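Long-range contacts in tail fiber protein (Acinetobacter phage AM24, PDB 5W5P), which probably binds, and as a tailspike may degrade, the capsular polysaccharide of its Acinetobacter baumannii host: residues R135-A141 with E165-A171; E203-G207 with K232-Y236. All coordinates share one frame; numbering follows the deposited sequence.

Contacts 1 and 2 are both largely buried, their centres about 9 Å apart, and join turns of the elongated parallel-strand body, where strands 164-169 and 199-204 are neighbours. I166 N of contact 1 meets E203 O of contact 2, and G170 N meets G207 O, both probable hydrogen bonds. Contact 1 is strand against strand, with direct backbone bonds, aromatic edges, a salt bridge and a zinc ligand. Contact 2 lies at the bend beyond strand 199-204, where glycines predominate, one direct backbone bond is supplemented by water, and an arginine covers peptide groups. Both touch the second subunit, and several of their charged side chains, among them R135, D169, R206 and K232, reach neighbouring subunits.

Contact 1: R135-A141 with E165-A171; sequences RVWFGNA and EICGDGA. With ZN (zinc ion), chain C.
W137 and F138 both turn ring edges to the other strand: C167 SG lies in the plane of the indole, 3.9 Å from W137 CD1, and C167 O lies in the plane of the phenyl ring, 3.5 Å from F138 CD1. G139 N sits over the centre of one indole face, and H105 also stacks on this ring. F138 runs alongside I166, its CE1 3.8 Å from I166 CG2. E165 CB lies near the rim of one R135 guanidinium face, and a bend in the arginine chain (chi3 65°) helps bring R135 NH2 within 2.8 Å of E165 OE1, a salt bridge whose planes are 68° apart; R135 NH1 is held by L163 O.

The parallel backbones are joined by V136 N to E165 O, C167 N to V136 O and F138 N to C167 O, pairing expected of adjacent beta-helix turns. G139 O accepts D169 N at 2.8 Å from above its carbonyl plane.

V136 and I166 share an apolar face. On the other, D169 OD1 binds a zinc ion at 2.3 Å; D169 packs on T104 of the second subunit, and R135 NE bonds weakly to D169 O of the third, so the face carrying charge and metal adjoins the subunit boundary.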
loop_
_atom_site.group_PDB
_atom_site.type_symbol
_atom_site.label_atom_id
_atom_site.label_comp_id
_atom_site.label_asym_id
_atom_site.label_seq_id
_atom_site.Cartn_x
_atom_site.Cartn_y
_atom_site.Cartn_z
ATOM N N ARG A 135 -25.840 17.878 -0.458
ATOM C CA ARG A 135 -25.122 17.727 0.811
ATOM C C ARG A 135 -26.166 17.453 1.891
ATOM O O ARG A 135 -26.718 18.377 2.492
ATOM C CB ARG A 135 -24.275 18.956 1.110
ATOM C CG ARG A 135 -23.199 19.198 0.058
ATOM C CD ARG A 135 -22.155 20.191 0.505
ATOM N NE ARG A 135 -21.367 19.723 1.643
ATOM C CZ ARG A 135 -20.327 18.904 1.545
ATOM N NH1 ARG A 135 -19.955 18.439 0.365
ATOM N NH2 ARG A 135 -19.662 18.540 2.628
ATOM N N VAL A 136 -26.419 16.173 2.140
ATOM C CA VAL A 136 -27.517 15.733 2.988
ATOM C C VAL A 136 -26.954 15.070 4.238
ATOM O O VAL A 136 -25.936 14.371 4.177
ATOM C CB VAL A 136 -28.447 14.787 2.206
ATOM C CG1 VAL A 136 -29.683 14.433 3.015
ATOM C CG2 VAL A 136 -28.847 15.449 0.913
ATOM N N TRP A 137 -27.618 15.299 5.372
ATOM C CA TRP A 137 -27.180 14.818 6.678
ATOM C C TRP A 137 -28.395 14.275 7.417
ATOM O O TRP A 137 -29.413 14.965 7.526
ATOM C CB TRP A 137 -26.502 15.955 7.456
ATOM C CG TRP A 137 -26.191 15.725 8.922
ATOM C CD1 TRP A 137 -25.048 15.194 9.449
ATOM C CD2 TRP A 137 -27.026 16.065 10.041
ATOM N NE1 TRP A 137 -25.125 15.166 10.823
ATOM C CE2 TRP A 137 -26.327 15.699 11.212
ATOM C CE3 TRP A 137 -28.291 16.647 10.166
ATOM C CZ2 TRP A 137 -26.859 15.891 12.491
ATOM C CZ3 TRP A 137 -28.816 16.835 11.433
ATOM C CH2 TRP A 137 -28.102 16.456 12.577
ATOM N N PHE A 138 -28.290 13.046 7.924
ATOM C CA PHE A 138 -29.452 12.305 8.392
ATOM C C PHE A 138 -29.622 12.308 9.907
ATOM O O PHE A 138 -30.619 11.770 10.398
ATOM C CB PHE A 138 -29.386 10.865 7.887
ATOM C CG PHE A 138 -29.730 10.716 6.428
ATOM C CD1 PHE A 138 -28.768 10.914 5.446
ATOM C CD2 PHE A 138 -31.018 10.379 6.037
ATOM C CE1 PHE A 138 -29.084 10.774 4.103
ATOM C CE2 PHE A 138 -31.337 10.236 4.697
ATOM C CZ PHE A 138 -30.366 10.431 3.729
ATOM N N GLY A 139 -28.690 12.888 10.659
ATOM C CA GLY A 139 -28.877 13.033 12.093
ATOM C C GLY A 139 -28.306 11.886 12.909
ATOM O O GLY A 139 -27.482 11.093 12.443
ATOM N N ASN A 140 -28.780 11.790 14.154
ATOM C CA ASN A 140 -28.181 10.909 15.147
ATOM C C ASN A 140 -28.850 9.534 15.162
ATOM O O ASN A 140 -29.808 9.263 14.433
ATOM C CB ASN A 140 -28.229 11.555 16.535
ATOM C CG ASN A 140 -29.650 11.734 17.065
ATOM O OD1 ASN A 140 -30.605 11.895 16.307
ATOM N ND2 ASN A 140 -29.783 11.716 18.379
ATOM N N ALA A 141 -28.333 8.651 16.022
ATOM C CA ALA A 141 -28.750 7.253 16.045
ATOM C C ALA A 141 -30.199 7.065 16.466
ATOM O O ALA A 141 -30.746 5.976 16.268
ATOM C CB ALA A 141 -27.840 6.445 16.972
ATOM N N GLU A 165 -21.972 15.287 -0.637
ATOM C CA GLU A 165 -21.790 14.400 0.501
ATOM C C GLU A 165 -23.130 13.864 0.979
ATOM O O GLU A 165 -24.131 14.581 0.981
ATOM C CB GLU A 165 -21.068 15.110 1.657
ATOM C CG GLU A 165 -20.598 14.171 2.772
ATOM C CD GLU A 165 -19.415 14.719 3.558
ATOM O OE1 GLU A 165 -19.219 15.954 3.557
ATOM O OE2 GLU A 165 -18.681 13.915 4.178
ATOM N N ILE A 166 -23.137 12.596 1.380
ATOM C CA ILE A 166 -24.279 11.959 2.027
ATOM C C ILE A 166 -23.738 11.370 3.322
ATOM O O ILE A 166 -23.015 10.368 3.302
ATOM C CB ILE A 166 -24.925 10.882 1.152
ATOM C CG1 ILE A 166 -25.539 11.507 -0.100
ATOM C CG2 ILE A 166 -25.977 10.105 1.935
ATOM C CD1 ILE A 166 -25.652 10.541 -1.236
ATOM N N CYS A 167 -24.075 11.987 4.450
ATOM C CA CYS A 167 -23.421 11.672 5.708
ATOM C C CYS A 167 -24.457 11.728 6.826
ATOM O O CYS A 167 -25.653 11.919 6.589
ATOM C CB CYS A 167 -22.255 12.638 5.957
ATOM S SG CYS A 167 -22.797 14.337 6.333
ATOM N N GLY A 168 -23.992 11.565 8.057
ATOM C CA GLY A 168 -24.897 11.574 9.187
ATOM C C GLY A 168 -24.129 11.593 10.487
ATOM O O GLY A 168 -22.897 11.671 10.512
ATOM N N ASP A 169 -24.883 11.518 11.574
ATOM C CA ASP A 169 -24.333 11.505 12.921
ATOM C C ASP A 169 -24.774 10.257 13.676
ATOM O O ASP A 169 -25.046 10.297 14.878
ATOM C CB ASP A 169 -24.737 12.763 13.681
ATOM C CG ASP A 169 -23.723 13.155 14.727
ATOM O OD1 ASP A 169 -22.827 12.329 15.022
ATOM O OD2 ASP A 169 -23.822 14.286 15.255
ATOM N N GLY A 170 -24.847 9.126 12.973
ATOM C CA GLY A 170 -25.237 7.863 13.568
ATOM C C GLY A 170 -26.573 7.327 13.105
ATOM O O GLY A 170 -26.922 6.196 13.467
ATOM N N ALA A 171 -27.327 8.088 12.314
ATOM C CA ALA A 171 -28.650 7.654 11.894
ATOM C C ALA A 171 -28.572 6.361 11.085
ATOM O O ALA A 171 -27.520 5.979 10.561
ATOM C CB ALA A 171 -29.332 8.747 11.071
HETATM ZN ZN ZN C . -20.740 12.622 15.885
#

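Contact 2: E203-G207 with K232-Y236; sequences EIGRG and KGGRY
I204 O is gripped by two donors, K232 N at 3.3 Å from this oxygen and water 2 at 3.0 Å from it. The K232 bond is moderately straight (145° at the hydrogen). Water 2 also lies 2.5 Å from Y236 OH, at the edge of the tyrosine ring and in its plane, so the phenol is tied through water to the end of strand 199-204. The Y236 ring itself meets F210 and packs on V220 and M231.

R206 starts away from K232-Y236 but folds back, bent at chi2 (70°) and chi3 (59°), to lay its guanidinium flat over the K232-G233 peptide. K232 O lies 4.1 Å above the R206 guanidinium plane, over its centre, while R206 NH1 comes 3.7 Å from G233 CA and R206 NH2 3.6 Å from K232 CB. In the parallel beta-helix this is where the chain leaves one face for the next: strand 199-204 pairs with 229-232 before the bend, and 209-211 with 235-237 after it. G205 and G233 take positive phi at the bend, a backbone shape that glycine adopts readily. G234 N is bound by N265 OD1, from the bend of the following turn.

The K232 and R206 side chains pass each other at a slant, K232 NZ standing 4.1 Å from R206 NH2. Their like charges are probably offset by acids around them: K232 NZ forms a salt bridge with E264 of the third subunit and a weak bond to water 1, which donates to E203 OE2 at 2.6 Å. E203 OE1 in turn is held by N230 ND2 and by H266 NE2 of the third subunit, and R206 NH1 makes a long, weak ion pair with E203 of the second subunit.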
loop_
_atom_site.group_PDB
_atom_site.type_symbol
_atom_site.label_atom_id
_atom_site.label_comp_id
_atom_site.label_asym_id
_atom_site.label_seq_id
_atom_site.Cartn_x
_atom_site.Cartn_y
_atom_site.Cartn_z
ATOM N N GLU A 203 -18.883 12.012 -1.562
ATOM C CA GLU A 203 -18.491 11.355 -0.321
ATOM C C GLU A 203 -19.748 10.824 0.356
ATOM O O GLU A 203 -20.697 11.580 0.581
ATOM C CB GLU A 203 -17.749 12.317 0.610
ATOM C CG GLU A 203 -16.734 13.216 -0.089
ATOM C CD GLU A 203 -15.374 12.560 -0.231
ATOM O OE1 GLU A 203 -14.911 12.382 -1.374
ATOM O OE2 GLU A 203 -14.767 12.210 0.801
ATOM N N ILE A 204 -19.770 9.531 0.669
ATOM C CA ILE A 204 -20.978 8.918 1.211
ATOM C C ILE A 204 -20.598 7.941 2.311
ATOM O O ILE A 204 -19.658 7.154 2.151
ATOM C CB ILE A 204 -21.798 8.212 0.115
ATOM C CG1 ILE A 204 -22.903 7.355 0.727
ATOM C CG2 ILE A 204 -20.893 7.360 -0.777
ATOM C CD1 ILE A 204 -23.845 6.781 -0.306
ATOM N N GLY A 205 -21.310 8.011 3.436
ATOM C CA GLY A 205 -21.264 6.991 4.464
ATOM C C GLY A 205 -20.789 7.458 5.824
ATOM O O GLY A 205 -21.078 6.785 6.825
ATOM N N ARG A 206 -20.068 8.574 5.906
ATOM C CA ARG A 206 -19.580 9.065 7.194
ATOM C C ARG A 206 -20.731 9.221 8.187
ATOM O O ARG A 206 -21.662 9.998 7.954
ATOM C CB ARG A 206 -18.852 10.396 7.005
ATOM C CG ARG A 206 -18.090 10.887 8.234
ATOM C CD ARG A 206 -16.877 10.014 8.517
ATOM N NE ARG A 206 -15.955 9.983 7.384
ATOM C CZ ARG A 206 -14.890 9.189 7.304
ATOM N NH1 ARG A 206 -14.609 8.355 8.296
ATOM N NH2 ARG A 206 -14.106 9.231 6.232
ATOM N N GLY A 207 -20.677 8.461 9.280
ATOM C CA GLY A 207 -21.683 8.559 10.321
ATOM C C GLY A 207 -23.045 8.007 9.964
ATOM O O GLY A 207 -24.043 8.422 10.563
ATOM N N LYS A 232 -16.676 5.852 2.675
ATOM C CA LYS A 232 -15.822 5.686 3.841
ATOM C C LYS A 232 -16.609 5.959 5.117
ATOM O O LYS A 232 -17.506 6.809 5.147
ATOM C CB LYS A 232 -14.594 6.613 3.771
ATOM C CG LYS A 232 -13.631 6.322 2.615
ATOM C CD LYS A 232 -12.806 7.548 2.229
ATOM C CE LYS A 232 -11.901 8.001 3.375
ATOM N NZ LYS A 232 -11.358 9.388 3.164
ATOM N N GLY A 233 -16.255 5.226 6.177
ATOM C CA GLY A 233 -16.772 5.487 7.504
ATOM C C GLY A 233 -18.174 4.998 7.780
ATOM O O GLY A 233 -18.727 5.325 8.835
ATOM N N GLY A 234 -18.769 4.222 6.878
ATOM C CA GLY A 234 -20.133 3.776 7.077
ATOM C C GLY A 234 -20.270 2.351 7.565
ATOM O O GLY A 234 -19.353 1.538 7.412
ATOM N N ARG A 235 -21.412 2.047 8.177
ATOM C CA ARG A 235 -21.782 0.691 8.553
ATOM C C ARG A 235 -22.805 0.174 7.550
ATOM O O ARG A 235 -23.749 0.890 7.195
ATOM C CB ARG A 235 -22.357 0.644 9.971
ATOM C CG ARG A 235 -22.098 -0.671 10.712
ATOM C CD ARG A 235 -23.023 -1.790 10.249
ATOM N NE ARG A 235 -22.930 -2.971 11.105
ATOM C CZ ARG A 235 -21.919 -3.838 11.099
ATOM N NH1 ARG A 235 -20.900 -3.684 10.263
ATOM N NH2 ARG A 235 -21.931 -4.874 11.925
ATOM N N TYR A 236 -22.611 -1.061 7.092
ATOM C CA TYR A 236 -23.502 -1.693 6.126
ATOM C C TYR A 236 -23.871 -3.069 6.652
ATOM O O TYR A 236 -22.992 -3.908 6.871
ATOM C CB TYR A 236 -22.849 -1.801 4.747
ATOM C CG TYR A 236 -22.505 -0.467 4.140
ATOM C CD1 TYR A 236 -21.343 0.203 4.496
ATOM C CD2 TYR A 236 -23.340 0.123 3.207
ATOM C CE1 TYR A 236 -21.026 1.422 3.939
ATOM C CE2 TYR A 236 -23.034 1.344 2.645
ATOM C CZ TYR A 236 -21.879 1.988 3.013
ATOM O OH TYR A 236 -21.581 3.206 2.458
HETATM O O HOH W 1 -12.256 11.829 1.292
HETATM O O HOH W 2 -19.579 4.467 3.390
HETATM O O HOH W 3 -18.087 7.165 10.298
#